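Local coordinates for protein bacilliredoxin BrxA (Bacillus subtilis, PDB 3FHK) that removes bacillithiol from S-bacillithiolated proteins such as OhrR and MetE, acting as a dithiol bacilliredoxin with a CXC active-site motif, at residues Gln14-Met19 against Thr83-Gln88; Pro18-Leu23 against Glu30-Glu35; Thr47-Val52 against Ala141-His146; Glu98-Ala103 against Ala111-Lys116. The protein carries 2 engineered substitutions. All blocks are in the same frame, centred on the assembly; numbering follows the deposited sequence.

How the contacts relate
Contacts 1, 3 and 4 all reach the mixed beta sheet. The central strand 47-53 of contact 3 lies between strand 80-85 of contact 1 and strand 109-114 of contact 4. V84 N lies 3.1 Å from V51 O on one side, and V50 N lies 2.7 Å from A111 O on the other. The centres of contacts 3 and 4 are about 11 Å apart, those of contacts 1 and 3 about 21 Å. Contacts 1 and 2 share P18 and M19 of helix 2-24, with centres about 6 Å apart. Contact 1 is near the active site: the M19 side chain is about 8 Å from that of C56. Contacts 2, 3 and 4 lie away from it; the sulfate is at contact 3.

Contact 1. Residues Gln14-Met19 against Thr83-Gln88; sequences QLVVPM and TVFAGQ
V16 and M19 of helix 2-24 pack against F85 at the end of strand 80-85. The contact is small, buried and mainly apolar. The methyl CG1 of V16 sits 3.8 Å from F85 CE2. It also makes an off-centre CH-pi contact, 4.3 Å from the F85 ring centroid and 29° off the ring normal. M19 uses CB rather than its sulfur. CB lies at the ring edge, near the plane, 3.9 Å from F85 CE2. The rest of M19 is extended and leads away from F85; the side chain packs on V55 of the same chain and on R21 of a second subunit. F85 has CG anti to its backbone N (chi1 -152°), and this carries the ring across to the helix.

The second kind of contact is apolar against amide. V16 CG2 faces the Q88 side chain, with Q88 OE1 at 3.7 Å. Q88 is bent at chi2 (-60°), and its CG lies within 4.2 Å of both V16 methyls. V16 therefore fills the angle between F85 and Q88. Cutting V16 back to an alanine would probably open a gap beside F85 CE2 and leave the Q88 amide freer to turn.

Q88 N bonds to F85 O at 3.2 Å and closes the turn after the strand. Outside the two segments, N53 ND2 bonds to M19 O. This is helix-on-sheet packing in a thioredoxin-superfamily fold, beside the loop residue V55 that precedes the CXC motif.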
loop_
_atom_site.group_PDB
_atom_site.type_symbol
_atom_site.label_atom_id
_atom_site.label_comp_id
_atom_site.label_asym_id
_atom_site.label_seq_id
_atom_site.Cartn_x
_atom_site.Cartn_y
_atom_site.Cartn_z
ATOM N N GLN A 14 7.336 11.856 5.504
ATOM C CA GLN A 14 8.274 12.406 4.537
ATOM C C GLN A 14 7.592 13.355 3.564
ATOM O O GLN A 14 8.153 14.380 3.199
ATOM C CB GLN A 14 9.009 11.292 3.789
ATOM C CG GLN A 14 10.038 10.562 4.630
ATOM C CD GLN A 14 10.872 11.512 5.489
ATOM O OE1 GLN A 14 10.802 11.469 6.719
ATOM N NE2 GLN A 14 11.657 12.379 4.844
ATOM N N LEU A 15 6.374 13.012 3.157
ATOM C CA LEU A 15 5.633 13.814 2.192
ATOM C C LEU A 15 5.148 15.108 2.816
ATOM O O LEU A 15 4.854 16.085 2.121
ATOM C CB LEU A 15 4.427 13.043 1.661
ATOM C CG LEU A 15 4.683 11.730 0.936
ATOM C CD1 LEU A 15 3.335 11.086 0.611
ATOM C CD2 LEU A 15 5.536 11.933 -0.329
ATOM N N VAL A 16 5.047 15.103 4.138
ATOM C CA VAL A 16 4.533 16.255 4.851
ATOM C C VAL A 16 5.624 17.305 5.107
ATOM O O VAL A 16 5.326 18.474 5.349
ATOM C CB VAL A 16 3.840 15.809 6.145
ATOM C CG1 VAL A 16 3.832 16.921 7.165
ATOM C CG2 VAL A 16 2.424 15.345 5.829
ATOM N N VAL A 17 6.885 16.890 5.002
ATOM C CA VAL A 17 8.024 17.771 5.267
ATOM C C VAL A 17 7.981 19.086 4.488
ATOM O O VAL A 17 8.033 20.152 5.087
ATOM C CB VAL A 17 9.365 17.064 4.991
ATOM C CG1 VAL A 17 10.496 18.082 4.927
ATOM C CG2 VAL A 17 9.640 16.010 6.049
ATOM N N PRO A 18 7.882 19.020 3.150
ATOM C CA PRO A 18 7.811 20.287 2.416
ATOM C C PRO A 18 6.591 21.107 2.825
ATOM O O PRO A 18 6.605 22.327 2.668
ATOM C CB PRO A 18 7.681 19.835 0.951
ATOM C CG PRO A 18 7.179 18.431 1.037
ATOM C CD PRO A 18 7.889 17.874 2.227
ATOM N N MET A 19 5.553 20.450 3.341
ATOM C CA MET A 19 4.372 21.169 3.811
ATOM C C MET A 19 4.685 21.933 5.094
ATOM O O MET A 19 4.063 22.958 5.373
ATOM C CB MET A 19 3.172 20.230 3.995
ATOM C CG MET A 19 2.719 19.565 2.696
ATOM S SD MET A 19 1.268 18.476 2.843
ATOM C CE MET A 19 1.563 17.395 1.442
ATOM N N THR A 83 3.318 27.875 14.127
ATOM C CA THR A 83 2.358 27.015 13.486
ATOM C C THR A 83 2.247 25.692 14.207
ATOM O O THR A 83 3.198 25.222 14.837
ATOM C CB THR A 83 2.699 26.795 11.985
ATOM O OG1 THR A 83 1.795 25.838 11.433
ATOM C CG2 THR A 83 4.138 26.312 11.810
ATOM N N VAL A 84 1.053 25.128 14.133
ATOM C CA VAL A 84 0.812 23.770 14.557
ATOM C C VAL A 84 0.209 23.075 13.355
ATOM O O VAL A 84 -0.518 23.695 12.576
ATOM C CB VAL A 84 -0.160 23.714 15.745
ATOM C CG1 VAL A 84 0.549 24.132 17.038
ATOM C CG2 VAL A 84 -1.363 24.606 15.472
ATOM N N PHE A 85 0.519 21.792 13.199
ATOM C CA PHE A 85 0.103 21.043 12.029
ATOM C C PHE A 85 -1.031 20.089 12.357
ATOM O O PHE A 85 -0.805 18.991 12.863
ATOM C CB PHE A 85 1.277 20.260 11.443
ATOM C CG PHE A 85 1.153 20.015 9.969
ATOM C CD1 PHE A 85 0.050 19.361 9.460
ATOM C CD2 PHE A 85 2.126 20.455 9.088
ATOM C CE1 PHE A 85 -0.080 19.135 8.104
ATOM C CE2 PHE A 85 1.993 20.236 7.731
ATOM C CZ PHE A 85 0.883 19.575 7.240
ATOM N N ALA A 86 -2.255 20.495 12.050
ATOM C CA ALA A 86 -3.413 19.662 12.373
ATOM C C ALA A 86 -3.335 18.305 11.673
ATOM O O ALA A 86 -2.926 18.211 10.517
ATOM C CB ALA A 86 -4.698 20.380 12.003
ATOM N N GLY A 87 -3.726 17.249 12.371
ATOM C CA GLY A 87 -3.777 15.936 11.753
ATOM C C GLY A 87 -2.442 15.222 11.769
ATOM O O GLY A 87 -2.393 13.995 11.696
ATOM N N GLN A 88 -1.358 15.992 11.866
ATOM C CA GLN A 88 -0.015 15.422 11.947
ATOM C C GLN A 88 0.552 15.511 13.361
ATOM O O GLN A 88 1.024 14.520 13.913
ATOM C CB GLN A 88 0.927 16.095 10.944
ATOM C CG GLN A 88 0.492 15.945 9.498
ATOM C CD GLN A 88 0.405 14.490 9.052
ATOM O OE1 GLN A 88 1.401 13.753 9.063
ATOM N NE2 GLN A 88 -0.791 14.074 8.640
#

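Contact 2. Residues Pro18-Leu23 against Glu30-Glu35; sequences PMRREL and ELTTAE
R20 and E30 carry this contact through a salt bridge. R20 NH1 donates to E30 OE2. The modelled separation of NH1 and OE2, 2.4 Å, is very short, and its exact value is doubtful. OE2 comes in at the edge of the guanidinium, near its plane. The guanidinium and carboxylate planes are turned 68° apart. E30 OE1 stays 4.1 Å from R20 NH1, so a single carboxylate oxygen, OE2, makes the bridge. R20 runs extended from CG to NE, then turns at chi4 (-97°), bringing NH1 round to the carboxylate. R20 NH1 has a second acid partner in D89 OD2, and the two acids would probably stabilise the arginine charge.

Van der Waals contact is slight: the T32 methyl CG2 is 4.2 Å from R20 NH1. The R20 chain also packs on F85 and Q88.

The contact lies at the protein surface. It joins helix 2-24 to the short strand 29-30, outermost in the sheet of this chain, and to the turn that leads into helix 34-43. Next to it, L31 N bonds to T83 O of strand 80-85, and the L31 side chain packs on E36, V37 and F40 of helix 34-43.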
loop_
_atom_site.group_PDB
_atom_site.type_symbol
_atom_site.label_atom_id
_atom_site.label_comp_id
_atom_site.label_asym_id
_atom_site.label_seq_id
_atom_site.Cartn_x
_atom_site.Cartn_y
_atom_site.Cartn_z
ATOM N N PRO A 18 7.882 19.020 3.150
ATOM C CA PRO A 18 7.811 20.287 2.416
ATOM C C PRO A 18 6.591 21.107 2.825
ATOM O O PRO A 18 6.605 22.327 2.668
ATOM C CB PRO A 18 7.681 19.835 0.951
ATOM C CG PRO A 18 7.179 18.431 1.037
ATOM C CD PRO A 18 7.889 17.874 2.227
ATOM N N MET A 19 5.553 20.450 3.341
ATOM C CA MET A 19 4.372 21.169 3.811
ATOM C C MET A 19 4.685 21.933 5.094
ATOM O O MET A 19 4.063 22.958 5.373
ATOM C CB MET A 19 3.172 20.230 3.995
ATOM C CG MET A 19 2.719 19.565 2.696
ATOM S SD MET A 19 1.268 18.476 2.843
ATOM C CE MET A 19 1.563 17.395 1.442
ATOM N N ARG A 20 5.656 21.442 5.863
ATOM C CA ARG A 20 6.141 22.163 7.043
ATOM C C ARG A 20 7.124 23.257 6.653
ATOM O O ARG A 20 6.955 24.421 7.017
ATOM C CB ARG A 20 6.830 21.211 8.018
ATOM C CG ARG A 20 5.916 20.140 8.570
ATOM C CD ARG A 20 6.691 19.103 9.360
ATOM N NE ARG A 20 5.815 18.054 9.871
ATOM C CZ ARG A 20 5.309 18.032 11.103
ATOM N NH1 ARG A 20 5.587 19.002 11.957
ATOM N NH2 ARG A 20 4.525 17.034 11.485
ATOM N N ARG A 21 8.160 22.872 5.918
ATOM C CA ARG A 21 9.202 23.809 5.528
ATOM C C ARG A 21 8.634 25.040 4.828
ATOM O O ARG A 21 9.176 26.138 4.958
ATOM C CB ARG A 21 10.241 23.126 4.648
ATOM C CG ARG A 21 11.257 22.309 5.413
ATOM C CD ARG A 21 12.278 21.741 4.440
ATOM N NE ARG A 21 13.268 20.895 5.096
ATOM C CZ ARG A 21 13.835 19.835 4.524
ATOM N NH1 ARG A 21 13.494 19.481 3.291
ATOM N NH2 ARG A 21 14.730 19.116 5.191
ATOM N N GLU A 22 7.536 24.862 4.102
ATOM C CA GLU A 22 6.884 26.001 3.472
ATOM C C GLU A 22 6.649 27.137 4.476
ATOM O O GLU A 22 6.881 28.301 4.154
ATOM C CB GLU A 22 5.579 25.591 2.786
ATOM C CG GLU A 22 4.816 26.766 2.190
ATOM C CD GLU A 22 3.825 26.346 1.117
ATOM O OE1 GLU A 22 3.715 25.128 0.861
ATOM O OE2 GLU A 22 3.162 27.235 0.530
ATOM N N LEU A 23 6.210 26.794 5.691
ATOM C CA LEU A 23 6.034 27.783 6.754
ATOM C C LEU A 23 7.314 28.055 7.541
ATOM O O LEU A 23 7.641 29.214 7.816
ATOM C CB LEU A 23 4.920 27.356 7.725
ATOM C CG LEU A 23 3.514 27.281 7.125
ATOM C CD1 LEU A 23 2.517 26.703 8.118
ATOM C CD2 LEU A 23 3.067 28.663 6.643
ATOM N N GLU A 30 7.687 26.034 14.418
ATOM C CA GLU A 30 6.890 24.836 14.627
ATOM C C GLU A 30 6.693 24.561 16.111
ATOM O O GLU A 30 7.650 24.552 16.875
ATOM C CB GLU A 30 7.579 23.624 14.001
ATOM C CG GLU A 30 7.123 23.313 12.616
ATOM C CD GLU A 30 7.508 21.917 12.186
ATOM O OE1 GLU A 30 8.715 21.589 12.203
ATOM O OE2 GLU A 30 6.595 21.148 11.824
ATOM N N LEU A 31 5.448 24.344 16.517
ATOM C CA LEU A 31 5.190 23.783 17.838
ATOM C C LEU A 31 4.590 22.412 17.615
ATOM O O LEU A 31 3.455 22.288 17.186
ATOM C CB LEU A 31 4.271 24.685 18.650
ATOM C CG LEU A 31 4.776 26.133 18.694
ATOM C CD1 LEU A 31 3.641 27.089 19.013
ATOM C CD2 LEU A 31 5.926 26.300 19.683
ATOM N N THR A 32 5.377 21.379 17.886
ATOM C CA THR A 32 5.042 20.024 17.467
ATOM C C THR A 32 4.592 19.174 18.656
ATOM O O THR A 32 4.314 17.981 18.531
ATOM C CB THR A 32 6.268 19.380 16.795
ATOM O OG1 THR A 32 7.258 19.088 17.790
ATOM C CG2 THR A 32 6.871 20.342 15.760
ATOM N N THR A 33 4.498 19.826 19.805
ATOM C CA THR A 33 4.295 19.155 21.075
ATOM C C THR A 33 3.405 20.001 21.983
ATOM O O THR A 33 3.495 21.230 21.993
ATOM C CB THR A 33 5.654 18.910 21.753
ATOM O OG1 THR A 33 6.149 17.618 21.369
ATOM C CG2 THR A 33 5.536 18.980 23.246
ATOM N N ALA A 34 2.530 19.340 22.733
ATOM C CA ALA A 34 1.638 20.047 23.637
ATOM C C ALA A 34 2.436 20.904 24.616
ATOM O O ALA A 34 2.019 22.006 24.974
ATOM C CB ALA A 34 0.745 19.076 24.363
ATOM N N GLU A 35 3.597 20.402 25.023
ATOM C CA GLU A 35 4.479 21.128 25.930
ATOM C C GLU A 35 5.065 22.372 25.266
ATOM O O GLU A 35 5.122 23.444 25.869
ATOM C CB GLU A 35 5.606 20.221 26.421
ATOM C CG GLU A 35 6.524 20.878 27.441
#

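Contact 3. Residues Thr47-Val52 against Ala141-His146; sequences TTLVVV and AAFDAH. With SO4 (sulfate ion), chain G.
The F143 ring meets L49 at its edge. L49 CD2 lies near the ring plane, 4.1 Å from F143 CZ, and the two side chains cross at about a right angle. The ring also packs on A70 and V71 of helix 57-73. V71 touches L49 as well and so completes a small apolar cluster. L49 has CG anti to the backbone N (chi1 179°), which sends its methyls toward the helix.

The other flat group is the H146 imidazole. The H146 side chain starts toward the strand, but its imidazole leads away from it. A sulfate, probably from the crystallisation liquor, lies at the ring edge. H146 NE2 donates to sulfate O4 at 2.8 Å, with an N-H...O angle of 150°. H120 ND1 also bonds to the sulfate. Putting an alanine in place of H146 would probably leave sulfate O4 without this donor and the anion less firmly held.

H146 meets the strand through its backbone instead: T47 CG2 is 3.7 Å from H146 O. The H146 N makes weak bonds to A142 O and F143 O in the last helical turn. At the strand start, T47 N bonds to D79 OD2.

The C-terminal helix 132-146 thus packs with helix 57-73 against the central strand 47-53. Such helices laid on a mixed sheet fit the thioredoxin-superfamily fold.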
loop_
_atom_site.group_PDB
_atom_site.type_symbol
_atom_site.label_atom_id
_atom_site.label_comp_id
_atom_site.label_asym_id
_atom_site.label_seq_id
_atom_site.Cartn_x
_atom_site.Cartn_y
_atom_site.Cartn_z
ATOM N N THR A 47 2.205 40.677 19.513
ATOM C CA THR A 47 1.301 39.999 18.595
ATOM C C THR A 47 1.888 38.732 17.998
ATOM O O THR A 47 3.098 38.622 17.773
ATOM C CB THR A 47 0.785 40.927 17.482
ATOM O OG1 THR A 47 1.889 41.463 16.731
ATOM C CG2 THR A 47 -0.035 42.067 18.102
ATOM N N THR A 48 1.003 37.772 17.751
ATOM C CA THR A 48 1.381 36.508 17.159
ATOM C C THR A 48 0.399 36.087 16.080
ATOM O O THR A 48 -0.810 36.175 16.266
ATOM C CB THR A 48 1.462 35.395 18.207
ATOM O OG1 THR A 48 2.581 35.635 19.071
ATOM C CG2 THR A 48 1.636 34.031 17.521
ATOM N N LEU A 49 0.938 35.656 14.943
ATOM C CA LEU A 49 0.150 34.954 13.941
ATOM C C LEU A 49 0.359 33.462 14.127
ATOM O O LEU A 49 1.478 32.961 14.033
ATOM C CB LEU A 49 0.537 35.360 12.516
ATOM C CG LEU A 49 -0.265 34.607 11.450
ATOM C CD1 LEU A 49 -1.728 34.951 11.592
ATOM C CD2 LEU A 49 0.234 34.906 10.020
ATOM N N VAL A 50 -0.725 32.767 14.422
ATOM C CA VAL A 50 -0.703 31.328 14.546
ATOM C C VAL A 50 -1.343 30.786 13.283
ATOM O O VAL A 50 -2.428 31.225 12.872
ATOM C CB VAL A 50 -1.507 30.858 15.790
ATOM C CG1 VAL A 50 -1.596 29.334 15.840
ATOM C CG2 VAL A 50 -0.882 31.421 17.091
ATOM N N VAL A 51 -0.662 29.850 12.643
ATOM C CA VAL A 51 -1.249 29.166 11.504
ATOM C C VAL A 51 -1.492 27.718 11.873
ATOM O O VAL A 51 -0.577 26.997 12.277
ATOM C CB VAL A 51 -0.356 29.232 10.257
ATOM C CG1 VAL A 51 -0.969 28.407 9.120
ATOM C CG2 VAL A 51 -0.155 30.682 9.836
ATOM N N VAL A 52 -2.744 27.307 11.772
ATOM C CA VAL A 52 -3.066 25.904 11.924
ATOM C C VAL A 52 -2.978 25.251 10.561
ATOM O O VAL A 52 -3.859 25.421 9.707
ATOM C CB VAL A 52 -4.447 25.705 12.526
ATOM C CG1 VAL A 52 -4.785 24.222 12.545
ATOM C CG2 VAL A 52 -4.468 26.283 13.924
ATOM N N ALA A 141 -5.406 43.615 6.944
ATOM C CA ALA A 141 -6.323 44.520 7.624
ATOM C C ALA A 141 -6.329 44.230 9.119
ATOM O O ALA A 141 -6.496 45.138 9.936
ATOM C CB ALA A 141 -7.723 44.395 7.052
ATOM N N ALA A 142 -6.144 42.959 9.469
ATOM C CA ALA A 142 -6.020 42.556 10.864
ATOM C C ALA A 142 -4.680 43.022 11.429
ATOM O O ALA A 142 -4.636 43.547 12.534
ATOM C CB ALA A 142 -6.173 41.041 11.005
ATOM N N PHE A 143 -3.591 42.847 10.672
ATOM C CA PHE A 143 -2.279 43.337 11.116
ATOM C C PHE A 143 -2.326 44.830 11.391
ATOM O O PHE A 143 -1.775 45.314 12.372
ATOM C CB PHE A 143 -1.186 43.061 10.084
ATOM C CG PHE A 143 -0.901 41.599 9.862
ATOM C CD1 PHE A 143 -0.125 41.192 8.779
ATOM C CD2 PHE A 143 -1.418 40.637 10.715
ATOM C CE1 PHE A 143 0.150 39.848 8.562
ATOM C CE2 PHE A 143 -1.154 39.287 10.501
ATOM C CZ PHE A 143 -0.370 38.893 9.427
ATOM N N ASP A 144 -2.992 45.564 10.512
ATOM C CA ASP A 144 -3.082 47.006 10.662
ATOM C C ASP A 144 -3.932 47.393 11.867
ATOM O O ASP A 144 -3.650 48.371 12.549
ATOM C CB ASP A 144 -3.611 47.630 9.374
ATOM C CG ASP A 144 -2.635 47.456 8.204
ATOM O OD1 ASP A 144 -1.457 47.111 8.462
ATOM O OD2 ASP A 144 -3.040 47.664 7.038
ATOM N N ALA A 145 -4.961 46.606 12.146
ATOM C CA ALA A 145 -5.830 46.896 13.272
ATOM C C ALA A 145 -5.141 46.613 14.601
ATOM O O ALA A 145 -5.416 47.277 15.597
ATOM C CB ALA A 145 -7.124 46.091 13.158
ATOM N N HIS A 146 -4.233 45.638 14.621
ATOM C CA HIS A 146 -3.739 45.110 15.895
ATOM C C HIS A 146 -2.236 45.150 16.103
ATOM O O HIS A 146 -1.769 45.187 17.243
ATOM C CB HIS A 146 -4.247 43.681 16.088
ATOM C CG HIS A 146 -5.737 43.595 16.153
ATOM N ND1 HIS A 146 -6.453 44.023 17.252
ATOM C CD2 HIS A 146 -6.648 43.172 15.248
ATOM C CE1 HIS A 146 -7.742 43.853 17.022
ATOM N NE2 HIS A 146 -7.891 43.334 15.818
HETATM S S SO4 G . -11.209 42.379 13.929
HETATM O O1 SO4 G . -11.740 41.056 14.254
HETATM O O2 SO4 G . -11.706 42.756 12.608
HETATM O O3 SO4 G . -11.661 43.371 14.905
HETATM O O4 SO4 G . -9.749 42.333 13.939
#

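Contact 4. Residues Glu98-Ala103 against Ala111-Lys116; sequences EYFTGA and ALLKGK. Engineered in segment 98-103: A103 (natural residue Gln).
This contact fastens the loop after helix 90-97 onto strand 109-114 and the turn of a beta hairpin. Y99 and F100 of the loop meet A111, L113 and K116. The hairpin's second strand is 117-122, at the edge of the sheet within this chain.

F100 makes the buried part. A111 CB lies over one face of the F100 ring, 4.1 Å from its centroid and 25° off the normal, offset toward the rim. This is a CH-pi contact, with A111 CB 3.8 Å from F100 CZ. L113 CD1 adds a looser touch, 4.3 Å from F100 CE1. The ring also packs on V50 and V118, in the adjoining strands.

Two turns shape the loop. F100 is the centre of an inverse gamma turn, with a weak bond from T101 N to Y99 O. A type II turn from F100 to A103 overlaps it at F100, closed by A103 N to F100 O at 2.9 Å. G102 has a positive phi (98°), which suits a residue without a side chain. A103 is an engineered residue, a glutamine in the natural protein.

Y99 meets K116 nearer the surface. K116 CD lies at the edge of the Y99 ring, 3.9 Å from Y99 CE1. The K116 chain, extended beyond CG, runs past this edge and carries NZ to a salt bridge with E42 OE1 of helix 34-43. Y99 OH bonds to OE2 of the same E42. A water ties the backbones here, donating to Y99 O at 3.2 Å and to K116 O at 2.8 Å.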
loop_
_atom_site.group_PDB
_atom_site.type_symbol
_atom_site.label_atom_id
_atom_site.label_comp_id
_atom_site.label_asym_id
_atom_site.label_seq_id
_atom_site.Cartn_x
_atom_site.Cartn_y
_atom_site.Cartn_z
ATOM N N GLU A 98 -7.087 24.955 22.562
ATOM C CA GLU A 98 -7.600 25.254 23.894
ATOM C C GLU A 98 -7.554 26.750 24.205
ATOM O O GLU A 98 -8.334 27.241 25.023
ATOM C CB GLU A 98 -6.816 24.491 24.956
ATOM C CG GLU A 98 -7.157 23.017 25.066
ATOM C CD GLU A 98 -6.334 22.327 26.134
ATOM O OE1 GLU A 98 -5.628 23.034 26.883
ATOM O OE2 GLU A 98 -6.383 21.084 26.226
ATOM N N TYR A 99 -6.635 27.462 23.558
ATOM C CA TYR A 99 -6.451 28.894 23.784
ATOM C C TYR A 99 -7.410 29.739 22.945
ATOM O O TYR A 99 -7.607 30.921 23.230
ATOM C CB TYR A 99 -5.007 29.306 23.458
ATOM C CG TYR A 99 -3.962 28.772 24.418
ATOM C CD1 TYR A 99 -3.550 29.513 25.521
ATOM C CD2 TYR A 99 -3.404 27.522 24.229
ATOM C CE1 TYR A 99 -2.600 29.017 26.410
ATOM C CE2 TYR A 99 -2.462 27.014 25.105
ATOM C CZ TYR A 99 -2.058 27.765 26.186
ATOM O OH TYR A 99 -1.111 27.246 27.038
ATOM N N PHE A 100 -7.985 29.137 21.903
ATOM C CA PHE A 100 -8.855 29.862 20.976
ATOM C C PHE A 100 -10.293 29.879 21.505
ATOM O O PHE A 100 -11.202 29.358 20.861
ATOM C CB PHE A 100 -8.832 29.234 19.569
ATOM C CG PHE A 100 -7.467 29.219 18.909
ATOM C CD1 PHE A 100 -6.416 29.989 19.411
ATOM C CD2 PHE A 100 -7.248 28.458 17.764
ATOM C CE1 PHE A 100 -5.176 29.980 18.802
ATOM C CE2 PHE A 100 -6.003 28.451 17.133
ATOM C CZ PHE A 100 -4.963 29.210 17.650
ATOM N N THR A 101 -10.488 30.470 22.679
ATOM C CA THR A 101 -11.786 30.450 23.359
ATOM C C THR A 101 -12.888 30.966 22.446
ATOM O O THR A 101 -12.770 32.032 21.838
ATOM C CB THR A 101 -11.764 31.298 24.653
ATOM O OG1 THR A 101 -10.536 31.068 25.355
ATOM C CG2 THR A 101 -12.942 30.945 25.570
ATOM N N GLY A 102 -13.956 30.192 22.338
ATOM C CA GLY A 102 -15.069 30.572 21.497
ATOM C C GLY A 102 -15.041 29.906 20.140
ATOM O O GLY A 102 -16.097 29.666 19.545
ATOM N N ALA A 103 -13.839 29.607 19.647
ATOM C CA ALA A 103 -13.690 29.057 18.306
ATOM C C ALA A 103 -13.935 27.560 18.230
ATOM O O ALA A 103 -13.539 26.807 19.112
ATOM C CB ALA A 103 -12.298 29.383 17.745
ATOM N N ALA A 111 -4.999 32.322 13.648
ATOM C CA ALA A 111 -5.333 33.266 14.696
ATOM C C ALA A 111 -4.255 34.321 14.876
ATOM O O ALA A 111 -3.059 34.013 14.886
ATOM C CB ALA A 111 -5.607 32.546 16.028
ATOM N N LEU A 112 -4.707 35.569 14.996
ATOM C CA LEU A 112 -3.887 36.682 15.441
ATOM C C LEU A 112 -4.087 36.820 16.953
ATOM O O LEU A 112 -5.218 37.008 17.425
ATOM C CB LEU A 112 -4.326 37.973 14.746
ATOM C CG LEU A 112 -3.259 38.976 14.282
ATOM C CD1 LEU A 112 -3.786 40.404 14.344
ATOM C CD2 LEU A 112 -1.966 38.859 15.072
ATOM N N LEU A 113 -2.994 36.712 17.704
ATOM C CA LEU A 113 -3.025 36.850 19.162
ATOM C C LEU A 113 -2.456 38.179 19.623
ATOM O O LEU A 113 -1.582 38.750 18.978
ATOM C CB LEU A 113 -2.161 35.771 19.810
ATOM C CG LEU A 113 -2.678 34.347 19.991
ATOM C CD1 LEU A 113 -3.749 33.996 18.981
ATOM C CD2 LEU A 113 -1.499 33.395 19.906
ATOM N N LYS A 114 -2.959 38.661 20.752
ATOM C CA LYS A 114 -2.276 39.671 21.547
ATOM C C LYS A 114 -2.040 38.952 22.866
ATOM O O LYS A 114 -2.994 38.475 23.483
ATOM C CB LYS A 114 -3.161 40.900 21.745
ATOM C CG LYS A 114 -2.597 41.952 22.691
ATOM C CD LYS A 114 -2.034 43.161 21.950
ATOM C CE LYS A 114 -0.654 42.884 21.372
ATOM N NZ LYS A 114 -0.062 44.076 20.686
ATOM N N GLY A 115 -0.782 38.832 23.281
ATOM C CA GLY A 115 -0.437 37.889 24.331
ATOM C C GLY A 115 -0.891 36.505 23.892
ATOM O O GLY A 115 -0.547 36.048 22.799
ATOM N N LYS A 116 -1.684 35.836 24.720
ATOM C CA LYS A 116 -2.263 34.556 24.317
ATOM C C LYS A 116 -3.771 34.652 24.027
ATOM O O LYS A 116 -4.464 33.642 23.925
ATOM C CB LYS A 116 -1.964 33.467 25.350
ATOM C CG LYS A 116 -2.498 33.753 26.734
ATOM C CD LYS A 116 -2.122 32.651 27.721
ATOM C CE LYS A 116 -2.942 32.760 29.005
ATOM N NZ LYS A 116 -2.734 31.587 29.907
HETATM O O HOH W 1 -5.968 32.100 25.718
#